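Local coordinates for 4-alpha-glucanotransferase (Aquifex aeolicus, PDB 1TZ7), which is an amylomaltase, also known as a disproportionating enzyme or D-enzyme, built around a parallel eight-stranded beta/alpha barrel, at residues V63-P68 and D226-P231; E175-E180 and G249-L254; D306-F311 and D360-L365. All blocks are in the same frame, centred on the assembly; numbering follows the deposited sequence.

In the fold
Contacts 1 and 3 lie at the C-terminal ends of neighbouring barrel strands, the end at which beta/alpha barrels generally carry their active sites. Their centres are about 18 Å apart, yet they touch: L227 O of contact 1 probably accepts a hydrogen bond from D306 N of contact 3 at 3.1 Å, and M229 CE packs against F311 CZ at 3.6 Å. The centre of contact 1 lies about 4 Å from the centre of the chain, that of contact 2, at the surface, about 28 Å from the chain centre. Contact 2 lies about 24 Å from contact 1 and 31 Å from contact 3 between centres, with nearest atoms about 9 and 16 Å away.

Contact 1 (V63-P68 and D226-P231); sequences VLPLNP and DLPMYP
P65 and D226 lie side by side with their side chains pointing the same way, and the proline ring takes up the close part of this contact. Its CD packs on D226 CB at 3.6 Å, while P65 CG reaches past that methylene to approach D226 O at 3.6 Å. The carboxylate of D226 is directed along the proline because CG stands opposite the backbone N (chi1 -163°), which brings D226 CG to 3.8 Å from P65 CD. Two residues on, the ring of P228 continues the apolar patch, with P228 CG meeting P65 CG at 3.8 Å. Strands 60-62 and 222-227 are adjacent in the parallel beta barrel, and the two segments carry on from their C-terminal ends, where the direct pairing of the strands gives way. The backbone of V63 is still hydrogen-bonded to V224, but beyond it water fills in. One water bridges D226 N and L64 O, accepting a hydrogen bond from D226 N at 2.8 Å and donating a weak one to L64 O. A second water lies between V63 O and D226 OD1; it is 3.0 Å from V63 O, whereas its separation from D226 OD1 is too short to be read with confidence. The water-bridged side is itself buried. D226 OD1 is also hydrogen-bonded to the hydroxyl of Y78, with R304 a more distant, weak ionic partner. Packing is loose at N67 too: N67 OD1 comes no nearer than 4.4 Å to P228 CG, and the amide is held instead by N67 ND2, hydrogen-bonded to A85 O.

Contact 2 (E175-E180 and G249-L254); sequences ELKRRE and GDLKPL
K177 reaches across to the backbone of D250, its NZ donating a hydrogen bond to D250 O at 2.8 Å. The lysine chain is fully extended, with CG opposite the backbone N (chi1 178°), and the ammonium arrives bent from the carbonyl direction (C=O...N angle 144°) and tilted 23° from the carbonyl plane. Beside it the bent side chain of R178 brings its guanidinium to the same loop. R178 NH2 comes to 2.9 Å from G249 O, but the angle is too poor for a hydrogen bond, and the salt bridge from R178 NH2 to D250 OD1 is long at 4.0 Å, with the oxygen in the guanidinium plane at its edge. Alongside these polar groups L251 supplies the apolar part: its CD1 lies 4.0 Å from K177 O and 4.2 Å from R178 CG. The two basic residues stand where helix 174-177 ends in a Schellman motif, with R179 at the C-prime position and E180 N hydrogen-bonded back to E175 O. R179 is fixed by a salt bridge to D154 and a cation-pi contact with W239, whose NE1 is also hydrogen-bonded to L176 O. On the loop side D248 OD2 accepts a hydrogen bond from K252 N, and Y233 OH is hydrogen-bonded to L251 O. W169 touches both K177 and L251.

Contact 3 (D306-F311 and D360-L365); sequences DHFRGF and DEVRYL
The 3-10 turn 308-311 lies against the first turns of helix 360-368, the backbones coming closest at R309 and V362, whose CA atoms are 5.7 Å apart. V362 and L365, one helical turn apart, form the ridge that meets it. V362 CG2 sits over one face of the R309 guanidinium, offset toward its rim, 3.8 Å from R309 NH2, while V362 CG1 meets F308 CD2 at 4.1 Å. The orientation of the guanidinium is set by outside partners: R309 NE hydrogen-bonds F357 O, R309 NH2 hydrogen-bonds A313 O and forms a salt bridge with E312, and W329 adds a cation-pi contact. F308 swings toward the helix (chi1 176°); V362 O lies at its ring edge, 4.0 Å from F308 CE2, and L365 CD2 approaches F308 CZ obliquely at 4.0 Å. The same methyl touches F311 CB at 4.1 Å, while the F311 ring leads away to meet W289 and F338 edge-to-face. The F308 backbone is hydrogen-bonded to E353, just past strand 350-352. Two neighbouring barrel strands, 302-305 and 350-352, are thus joined beyond their C-terminal ends, the loop after one packing on the helix after the other, as in a beta/alpha barrel.

Contact 1 (V63-P68 and D226-P231)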
# COMPACT_ATOMS: atom_id res chain seq x y z
N VAL A 63 -3.14 -4.07 -4.32
CA VAL A 63 -2.57 -2.78 -4.59
C VAL A 63 -1.67 -2.37 -3.42
O VAL A 63 -1.69 -2.99 -2.36
CB VAL A 63 -3.67 -1.69 -4.78
CG1 VAL A 63 -4.43 -1.93 -6.07
CG2 VAL A 63 -4.64 -1.68 -3.58
N LEU A 64 -0.87 -1.34 -3.64
CA LEU A 64 -0.12 -0.71 -2.54
C LEU A 64 -1.01 0.38 -1.91
O LEU A 64 -2.12 0.64 -2.39
CB LEU A 64 1.19 -0.11 -3.07
CG LEU A 64 1.98 -1.00 -4.05
CD1 LEU A 64 3.17 -0.26 -4.62
CD2 LEU A 64 2.42 -2.30 -3.38
N PRO A 65 -0.54 1.00 -0.83
CA PRO A 65 -1.32 2.06 -0.17
C PRO A 65 -1.72 3.17 -1.13
O PRO A 65 -0.95 3.54 -2.01
CB PRO A 65 -0.36 2.58 0.91
CG PRO A 65 0.56 1.45 1.17
CD PRO A 65 0.74 0.77 -0.15
N LEU A 66 -2.93 3.69 -0.96
CA LEU A 66 -3.49 4.68 -1.88
C LEU A 66 -3.31 6.08 -1.31
O LEU A 66 -3.87 7.04 -1.81
CB LEU A 66 -4.99 4.40 -2.10
CG LEU A 66 -5.38 3.53 -3.31
CD1 LEU A 66 -4.39 2.42 -3.57
CD2 LEU A 66 -6.78 2.95 -3.11
N ASN A 67 -2.51 6.19 -0.25
CA ASN A 67 -2.32 7.47 0.45
C ASN A 67 -1.52 8.46 -0.41
O ASN A 67 -0.73 8.06 -1.27
CB ASN A 67 -1.61 7.24 1.78
CG ASN A 67 -2.36 6.29 2.70
OD1 ASN A 67 -1.76 5.53 3.45
ND2 ASN A 67 -3.71 6.34 2.66
N PRO A 68 -1.73 9.76 -0.18
CA PRO A 68 -1.05 10.80 -0.97
C PRO A 68 0.48 10.70 -0.88
O PRO A 68 1.02 10.49 0.20
CB PRO A 68 -1.54 12.12 -0.33
CG PRO A 68 -2.20 11.73 0.96
CD PRO A 68 -2.63 10.33 0.84
N ASP A 226 -3.34 -2.22 1.52
CA ASP A 226 -2.08 -2.26 2.23
C ASP A 226 -2.05 -1.16 3.29
O ASP A 226 -2.21 0.02 2.98
CB ASP A 226 -0.93 -2.06 1.25
CG ASP A 226 0.41 -2.50 1.82
OD1 ASP A 226 1.30 -2.89 1.02
OD2 ASP A 226 0.67 -2.49 3.04
N LEU A 227 -1.86 -1.57 4.54
CA LEU A 227 -1.83 -0.63 5.67
C LEU A 227 -0.43 -0.52 6.21
O LEU A 227 0.06 -1.44 6.86
CB LEU A 227 -2.77 -1.11 6.78
CG LEU A 227 -4.16 -0.51 6.80
CD1 LEU A 227 -4.99 -1.07 5.67
CD2 LEU A 227 -4.84 -0.76 8.15
N PRO A 228 0.23 0.61 5.96
CA PRO A 228 1.54 0.87 6.56
C PRO A 228 1.45 0.86 8.08
O PRO A 228 0.45 1.30 8.63
CB PRO A 228 1.88 2.28 6.04
CG PRO A 228 1.04 2.47 4.84
CD PRO A 228 -0.21 1.71 5.09
N MET A 229 2.49 0.36 8.74
CA MET A 229 2.51 0.31 10.19
C MET A 229 2.38 1.72 10.76
O MET A 229 1.61 1.96 11.68
CB MET A 229 3.80 -0.33 10.68
CG MET A 229 4.04 -0.22 12.20
SD MET A 229 2.72 -0.96 13.21
CE MET A 229 3.01 -2.70 12.93
N TYR A 230 3.15 2.64 10.19
CA TYR A 230 3.39 3.96 10.77
C TYR A 230 3.00 5.05 9.77
O TYR A 230 3.17 4.88 8.57
CB TYR A 230 4.88 4.14 11.09
CG TYR A 230 5.41 3.30 12.23
CD1 TYR A 230 6.44 2.38 12.02
CD2 TYR A 230 4.92 3.45 13.52
CE1 TYR A 230 6.95 1.62 13.07
CE2 TYR A 230 5.42 2.70 14.57
CZ TYR A 230 6.44 1.79 14.34
OH TYR A 230 6.94 1.04 15.37
N PRO A 231 2.52 6.19 10.28
CA PRO A 231 2.46 7.41 9.47
C PRO A 231 3.81 8.08 9.43
O PRO A 231 4.68 7.73 10.24
CB PRO A 231 1.47 8.28 10.25
CG PRO A 231 1.66 7.88 11.67
CD PRO A 231 2.03 6.40 11.65
O HOH W 1 0.59 -4.34 -0.93
O HOH W 2 -3.84 -0.05 -0.19

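Contact 2 (E175-E180 and G249-L254)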
# COMPACT_ATOMS: atom_id res chain seq x y z
N GLU A 175 -0.23 27.77 18.49
CA GLU A 175 -1.65 27.58 18.76
C GLU A 175 -2.30 26.63 17.75
O GLU A 175 -3.12 25.80 18.11
CB GLU A 175 -2.38 28.92 18.75
CG GLU A 175 -3.45 29.04 19.81
CD GLU A 175 -3.71 30.46 20.23
OE1 GLU A 175 -4.43 31.17 19.50
OE2 GLU A 175 -3.18 30.88 21.28
N LEU A 176 -1.92 26.75 16.48
CA LEU A 176 -2.39 25.82 15.44
C LEU A 176 -1.67 24.48 15.56
O LEU A 176 -2.25 23.42 15.29
CB LEU A 176 -2.17 26.41 14.05
CG LEU A 176 -2.90 27.72 13.74
CD1 LEU A 176 -2.40 28.33 12.44
CD2 LEU A 176 -4.40 27.51 13.69
N LYS A 177 -0.40 24.53 15.95
CA LYS A 177 0.43 23.33 16.09
C LYS A 177 -0.14 22.38 17.15
O LYS A 177 -0.12 21.16 16.97
CB LYS A 177 1.86 23.74 16.48
CG LYS A 177 2.82 22.59 16.70
CD LYS A 177 4.21 23.10 17.09
CE LYS A 177 5.11 21.97 17.55
NZ LYS A 177 6.31 22.48 18.27
N ARG A 178 -0.65 22.94 18.24
CA ARG A 178 -1.16 22.15 19.36
C ARG A 178 -2.68 22.05 19.31
O ARG A 178 -3.31 21.56 20.24
CB ARG A 178 -0.71 22.76 20.69
CG ARG A 178 0.78 23.03 20.78
CD ARG A 178 1.41 22.59 22.09
NE ARG A 178 2.87 22.74 22.06
CZ ARG A 178 3.66 22.53 23.11
NH1 ARG A 178 3.15 22.17 24.28
NH2 ARG A 178 4.97 22.69 22.99
N ARG A 179 -3.27 22.54 18.22
CA ARG A 179 -4.70 22.37 17.96
C ARG A 179 -5.56 22.97 19.08
O ARG A 179 -6.49 22.34 19.57
CB ARG A 179 -5.04 20.88 17.77
CG ARG A 179 -4.42 20.27 16.52
CD ARG A 179 -4.65 18.78 16.38
NE ARG A 179 -6.07 18.43 16.49
CZ ARG A 179 -6.97 18.59 15.51
NH1 ARG A 179 -8.23 18.24 15.71
NH2 ARG A 179 -6.60 19.09 14.33
N GLU A 180 -5.25 24.20 19.47
CA GLU A 180 -6.11 24.95 20.38
C GLU A 180 -7.47 25.19 19.72
O GLU A 180 -7.54 25.55 18.54
CB GLU A 180 -5.47 26.30 20.75
CG GLU A 180 -5.15 26.44 22.24
CD GLU A 180 -3.86 25.74 22.63
OE1 GLU A 180 -2.77 26.29 22.34
OE2 GLU A 180 -3.92 24.64 23.22
N GLY A 249 7.86 17.42 25.01
CA GLY A 249 7.02 18.57 25.32
C GLY A 249 6.73 19.45 24.10
O GLY A 249 5.67 20.06 24.02
N ASP A 250 7.68 19.51 23.16
CA ASP A 250 7.54 20.35 21.97
C ASP A 250 6.92 19.57 20.78
O ASP A 250 6.86 20.08 19.66
CB ASP A 250 8.90 20.92 21.55
CG ASP A 250 9.57 21.70 22.68
OD1 ASP A 250 8.95 22.66 23.19
OD2 ASP A 250 10.71 21.42 23.11
N LEU A 251 6.47 18.34 21.04
CA LEU A 251 5.86 17.48 20.00
C LEU A 251 6.88 17.05 18.92
O LEU A 251 6.48 16.63 17.82
CB LEU A 251 4.65 18.17 19.35
CG LEU A 251 3.58 18.72 20.31
CD1 LEU A 251 2.44 19.35 19.52
CD2 LEU A 251 3.05 17.62 21.23
N LYS A 252 8.16 17.14 19.23
CA LYS A 252 9.20 16.50 18.42
C LYS A 252 9.38 15.05 18.87
O LYS A 252 9.22 14.74 20.05
CB LYS A 252 10.53 17.26 18.56
CG LYS A 252 10.71 18.39 17.56
CD LYS A 252 12.11 19.00 17.64
CE LYS A 252 12.18 20.34 16.93
NZ LYS A 252 13.44 21.07 17.23
N PRO A 253 9.71 14.16 17.93
CA PRO A 253 9.87 12.74 18.25
C PRO A 253 10.91 12.50 19.33
O PRO A 253 12.02 13.02 19.25
CB PRO A 253 10.32 12.13 16.91
CG PRO A 253 9.89 13.10 15.88
CD PRO A 253 9.96 14.44 16.51
N LEU A 254 10.53 11.73 20.35
CA LEU A 254 11.47 11.28 21.37
C LEU A 254 12.15 9.98 20.92
O LEU A 254 13.33 9.76 21.20
CB LEU A 254 10.72 11.05 22.70
CG LEU A 254 11.54 11.07 24.00
CD1 LEU A 254 12.29 12.39 24.17
CD2 LEU A 254 10.61 10.82 25.19

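Contact 3 (D306-F311 and D360-L365)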
# COMPACT_ATOMS: atom_id res chain seq x y z
N ASP A 306 1.38 -4.22 7.02
CA ASP A 306 2.79 -3.95 6.84
C ASP A 306 3.55 -4.05 8.18
O ASP A 306 3.11 -3.53 9.20
CB ASP A 306 2.97 -2.56 6.23
CG ASP A 306 4.40 -2.13 6.14
OD1 ASP A 306 5.15 -2.75 5.35
OD2 ASP A 306 4.87 -1.18 6.81
N HIS A 307 4.70 -4.72 8.16
CA HIS A 307 5.53 -4.91 9.35
C HIS A 307 4.71 -5.48 10.52
O HIS A 307 4.72 -4.93 11.64
CB HIS A 307 6.20 -3.58 9.75
CG HIS A 307 7.34 -3.76 10.71
ND1 HIS A 307 8.33 -4.70 10.51
CD2 HIS A 307 7.63 -3.15 11.88
CE1 HIS A 307 9.19 -4.64 11.52
NE2 HIS A 307 8.79 -3.71 12.36
N PHE A 308 4.00 -6.58 10.26
CA PHE A 308 3.13 -7.20 11.26
C PHE A 308 3.86 -7.48 12.58
O PHE A 308 3.27 -7.39 13.64
CB PHE A 308 2.54 -8.51 10.71
CG PHE A 308 1.71 -9.26 11.70
CD1 PHE A 308 0.36 -8.96 11.86
CD2 PHE A 308 2.27 -10.26 12.48
CE1 PHE A 308 -0.41 -9.65 12.79
CE2 PHE A 308 1.49 -10.96 13.41
CZ PHE A 308 0.15 -10.65 13.56
N ARG A 309 5.14 -7.83 12.50
CA ARG A 309 5.90 -8.21 13.69
C ARG A 309 5.98 -7.05 14.71
O ARG A 309 6.21 -7.27 15.90
CB ARG A 309 7.31 -8.67 13.30
CG ARG A 309 8.27 -7.53 12.94
CD ARG A 309 9.19 -7.11 14.07
NE ARG A 309 10.01 -8.23 14.56
CZ ARG A 309 9.90 -8.78 15.78
NH1 ARG A 309 10.69 -9.79 16.13
NH2 ARG A 309 9.00 -8.32 16.65
N GLY A 310 5.78 -5.82 14.23
CA GLY A 310 5.75 -4.65 15.09
C GLY A 310 4.62 -4.65 16.13
O GLY A 310 4.69 -3.92 17.12
N PHE A 311 3.59 -5.46 15.90
CA PHE A 311 2.48 -5.58 16.85
C PHE A 311 2.86 -6.45 18.05
O PHE A 311 2.24 -6.38 19.10
CB PHE A 311 1.24 -6.15 16.15
CG PHE A 311 0.65 -5.23 15.10
CD1 PHE A 311 0.55 -5.64 13.78
CD2 PHE A 311 0.19 -3.97 15.44
CE1 PHE A 311 0.01 -4.81 12.81
CE2 PHE A 311 -0.35 -3.13 14.48
CZ PHE A 311 -0.44 -3.55 13.16
N ASP A 360 9.34 -16.75 16.98
CA ASP A 360 8.22 -17.63 17.32
C ASP A 360 7.12 -16.87 18.08
O ASP A 360 5.95 -17.22 17.99
CB ASP A 360 8.71 -18.81 18.17
CG ASP A 360 9.38 -19.89 17.33
OD1 ASP A 360 10.04 -20.77 17.92
OD2 ASP A 360 9.29 -19.94 16.09
N GLU A 361 7.51 -15.83 18.82
CA GLU A 361 6.53 -14.95 19.47
C GLU A 361 5.62 -14.32 18.43
O GLU A 361 4.42 -14.24 18.63
CB GLU A 361 7.24 -13.85 20.25
CG GLU A 361 8.02 -14.33 21.44
CD GLU A 361 9.52 -14.15 21.27
OE1 GLU A 361 10.09 -14.78 20.35
OE2 GLU A 361 10.12 -13.38 22.05
N VAL A 362 6.21 -13.88 17.31
CA VAL A 362 5.45 -13.27 16.23
C VAL A 362 4.55 -14.29 15.56
O VAL A 362 3.39 -14.00 15.29
CB VAL A 362 6.39 -12.65 15.15
CG1 VAL A 362 5.57 -12.09 13.98
CG2 VAL A 362 7.26 -11.55 15.76
N ARG A 363 5.09 -15.48 15.29
CA ARG A 363 4.32 -16.54 14.64
C ARG A 363 3.13 -16.96 15.52
O ARG A 363 2.05 -17.22 15.02
CB ARG A 363 5.20 -17.75 14.34
CG ARG A 363 6.23 -17.52 13.24
CD ARG A 363 7.12 -18.73 12.95
NE ARG A 363 8.52 -18.47 13.30
CZ ARG A 363 9.47 -18.16 12.42
NH1 ARG A 363 9.20 -18.07 11.12
NH2 ARG A 363 10.71 -17.94 12.85
N TYR A 364 3.35 -17.00 16.83
CA TYR A 364 2.29 -17.35 17.76
C TYR A 364 1.18 -16.31 17.77
O TYR A 364 0.02 -16.65 17.83
CB TYR A 364 2.83 -17.52 19.17
CG TYR A 364 1.79 -18.06 20.13
CD1 TYR A 364 1.41 -19.39 20.07
CD2 TYR A 364 1.19 -17.24 21.08
CE1 TYR A 364 0.45 -19.90 20.94
CE2 TYR A 364 0.24 -17.74 21.96
CZ TYR A 364 -0.13 -19.08 21.88
OH TYR A 364 -1.07 -19.59 22.74
N LEU A 365 1.55 -15.03 17.72
CA LEU A 365 0.56 -13.95 17.66
C LEU A 365 -0.28 -14.08 16.40
O LEU A 365 -1.50 -14.03 16.46
CB LEU A 365 1.24 -12.57 17.69
CG LEU A 365 0.31 -11.35 17.55
CD1 LEU A 365 -0.60 -11.23 18.77
CD2 LEU A 365 1.11 -10.08 17.35